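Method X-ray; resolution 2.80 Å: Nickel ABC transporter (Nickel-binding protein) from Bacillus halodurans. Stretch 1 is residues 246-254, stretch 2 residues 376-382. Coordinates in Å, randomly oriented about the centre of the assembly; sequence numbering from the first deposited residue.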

# COMPACT_ATOMS: atom_id res chain seq x y z
N MET A 246 19.96 1.02 1.79
CA MET A 246 21.44 1.10 1.75
C MET A 246 22.02 1.67 0.47
O MET A 246 21.34 1.69 -0.55
CB MET A 246 22.02 -0.29 1.96
CG MET A 246 21.45 -0.94 3.19
SD MET A 246 22.01 -2.61 3.37
CE MET A 246 21.45 -2.99 5.03
N ASN A 247 23.25 2.16 0.53
CA ASN A 247 23.97 2.69 -0.64
C ASN A 247 25.21 1.84 -0.98
O ASN A 247 26.29 2.08 -0.44
CB ASN A 247 24.37 4.14 -0.42
CG ASN A 247 25.16 4.73 -1.59
OD1 ASN A 247 25.50 4.03 -2.56
ND2 ASN A 247 25.45 6.04 -1.52
N LEU A 248 25.05 0.89 -1.91
CA LEU A 248 26.10 -0.04 -2.26
C LEU A 248 27.29 0.53 -3.08
O LEU A 248 28.27 -0.18 -3.35
CB LEU A 248 25.50 -1.19 -3.03
CG LEU A 248 24.29 -1.95 -2.54
CD1 LEU A 248 24.15 -3.14 -3.49
CD2 LEU A 248 24.48 -2.39 -1.11
N ASP A 249 27.18 1.80 -3.48
CA ASP A 249 28.32 2.53 -4.04
C ASP A 249 29.38 2.85 -2.95
O ASP A 249 30.44 3.38 -3.25
CB ASP A 249 27.84 3.81 -4.73
CG ASP A 249 28.82 4.34 -5.81
OD1 ASP A 249 29.36 3.51 -6.61
OD2 ASP A 249 29.04 5.58 -5.85
N ARG A 250 29.06 2.52 -1.70
CA ARG A 250 29.95 2.76 -0.58
C ARG A 250 30.69 1.47 -0.25
O ARG A 250 30.09 0.40 -0.21
CB ARG A 250 29.15 3.21 0.64
CG ARG A 250 28.32 4.43 0.40
CD ARG A 250 29.20 5.64 0.43
NE ARG A 250 29.34 6.10 1.80
CZ ARG A 250 30.37 6.78 2.28
NH1 ARG A 250 30.34 7.15 3.55
NH2 ARG A 250 31.41 7.08 1.52
N ASP A 251 31.99 1.58 0.02
CA ASP A 251 32.79 0.36 0.18
C ASP A 251 32.36 -0.44 1.39
O ASP A 251 32.11 -1.63 1.26
CB ASP A 251 34.31 0.64 0.13
CG ASP A 251 34.83 0.95 -1.32
OD1 ASP A 251 34.32 1.94 -1.95
OD2 ASP A 251 35.73 0.21 -1.83
N SER A 252 32.23 0.24 2.54
CA SER A 252 31.68 -0.34 3.78
C SER A 252 30.60 -1.36 3.49
O SER A 252 30.69 -2.51 3.92
CB SER A 252 31.05 0.76 4.67
N LEU A 253 29.61 -0.94 2.69
CA LEU A 253 28.40 -1.72 2.46
C LEU A 253 28.48 -2.73 1.33
O LEU A 253 27.63 -3.60 1.20
CB LEU A 253 27.19 -0.79 2.29
CG LEU A 253 26.78 -0.00 3.54
CD1 LEU A 253 25.94 1.17 3.15
CD2 LEU A 253 26.10 -0.84 4.64
N LYS A 254 29.52 -2.63 0.51
CA LYS A 254 29.75 -3.63 -0.52
C LYS A 254 29.91 -5.00 0.11
O LYS A 254 29.88 -6.01 -0.59
CB LYS A 254 30.97 -3.28 -1.38
CG LYS A 254 30.82 -1.95 -2.13
CD LYS A 254 31.58 -1.93 -3.46
CE LYS A 254 32.08 -0.51 -3.83
NZ LYS A 254 31.04 0.48 -4.27
N ASN A 376 24.16 12.50 -3.78
CA ASN A 376 24.81 11.27 -4.29
C ASN A 376 25.91 10.88 -3.33
O ASN A 376 25.64 10.67 -2.15
N ARG A 377 27.14 10.80 -3.82
CA ARG A 377 28.32 10.68 -2.95
C ARG A 377 28.16 10.16 -1.51
O ARG A 377 28.12 8.94 -1.30
N ASP A 378 28.04 11.09 -0.54
CA ASP A 378 28.40 10.84 0.89
C ASP A 378 27.72 9.68 1.59
O ASP A 378 28.41 8.87 2.23
CB ASP A 378 28.19 12.07 1.79
CG ASP A 378 28.87 13.31 1.26
OD1 ASP A 378 28.86 13.47 0.02
OD2 ASP A 378 29.39 14.13 2.07
N TRP A 379 26.39 9.62 1.46
CA TRP A 379 25.49 8.85 2.37
C TRP A 379 25.59 7.33 2.36
O TRP A 379 25.69 6.70 1.31
CB TRP A 379 24.03 9.26 2.10
CG TRP A 379 23.59 8.88 0.75
CD1 TRP A 379 23.86 9.54 -0.43
CD2 TRP A 379 22.82 7.74 0.40
NE1 TRP A 379 23.29 8.88 -1.49
CE2 TRP A 379 22.65 7.77 -1.02
CE3 TRP A 379 22.26 6.69 1.14
CZ2 TRP A 379 21.93 6.79 -1.69
CZ3 TRP A 379 21.55 5.73 0.47
CH2 TRP A 379 21.39 5.78 -0.94
N ASP A 380 25.52 6.74 3.55
CA ASP A 380 25.55 5.29 3.67
C ASP A 380 24.14 4.64 3.69
O ASP A 380 23.87 3.68 2.94
CB ASP A 380 26.37 4.86 4.89
CG ASP A 380 27.80 5.40 4.87
OD1 ASP A 380 27.99 6.64 5.06
OD2 ASP A 380 28.73 4.58 4.68
N LEU A 381 23.27 5.18 4.54
CA LEU A 381 21.88 4.69 4.72
C LEU A 381 20.82 5.80 4.79
O LEU A 381 21.12 6.95 5.15
CB LEU A 381 21.78 3.82 5.97
CG LEU A 381 22.90 2.84 6.23
CD1 LEU A 381 22.80 2.37 7.65
CD2 LEU A 381 22.84 1.66 5.29
N ILE A 382 19.59 5.46 4.43
CA ILE A 382 18.46 6.33 4.71
C ILE A 382 17.26 5.58 5.32
O ILE A 382 16.86 4.50 4.83
CB ILE A 382 18.10 7.18 3.47
CG1 ILE A 382 16.85 8.05 3.74
CG2 ILE A 382 17.95 6.29 2.23
CD1 ILE A 382 16.51 9.04 2.59

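Asn 247 binds the other stretch with its backbone and its side chain at once. Its CB sits 3.5 Å from the centroid of the six-membered ring of Trp 379, close to the ring normal, in a CH-pi contact. Its amide ND2 lies over the same ring and donates to Trp 379 O at 2.9 Å. Its backbone N donates to Asp 380 O, also at 2.9 Å.

The backbones meet briefly. Met 246 and Leu 381 form an antiparallel, non-hydrogen-bonded bridge pair, with their CA atoms 4.7 Å apart. Their side chains share one face of the sheet, where Met 246 CG meets Leu 381 CD2 at 3.6 Å. Leu 253 CD1 reaches the same Leu 381 CD2 at 3.8 Å, so three apolar side chains cluster there.

Beyond the bridge, stretch 1 makes a type I turn from Asn 247 to Arg 250. Arg 250 N closes it on Asn 247 O at 3.1 Å. Asn 247 OD1 accepts from Asp 249 N at 2.9 Å, so both ends of the side-chain amide are used.

The turn ends at Arg 250, whose NH1 forms a salt bridge with Asp 380 OD1 at 2.8 Å. The hydrogen bond is nearly straight, and the carboxylate oxygen lies near the guanidinium plane, where the N-H groups point.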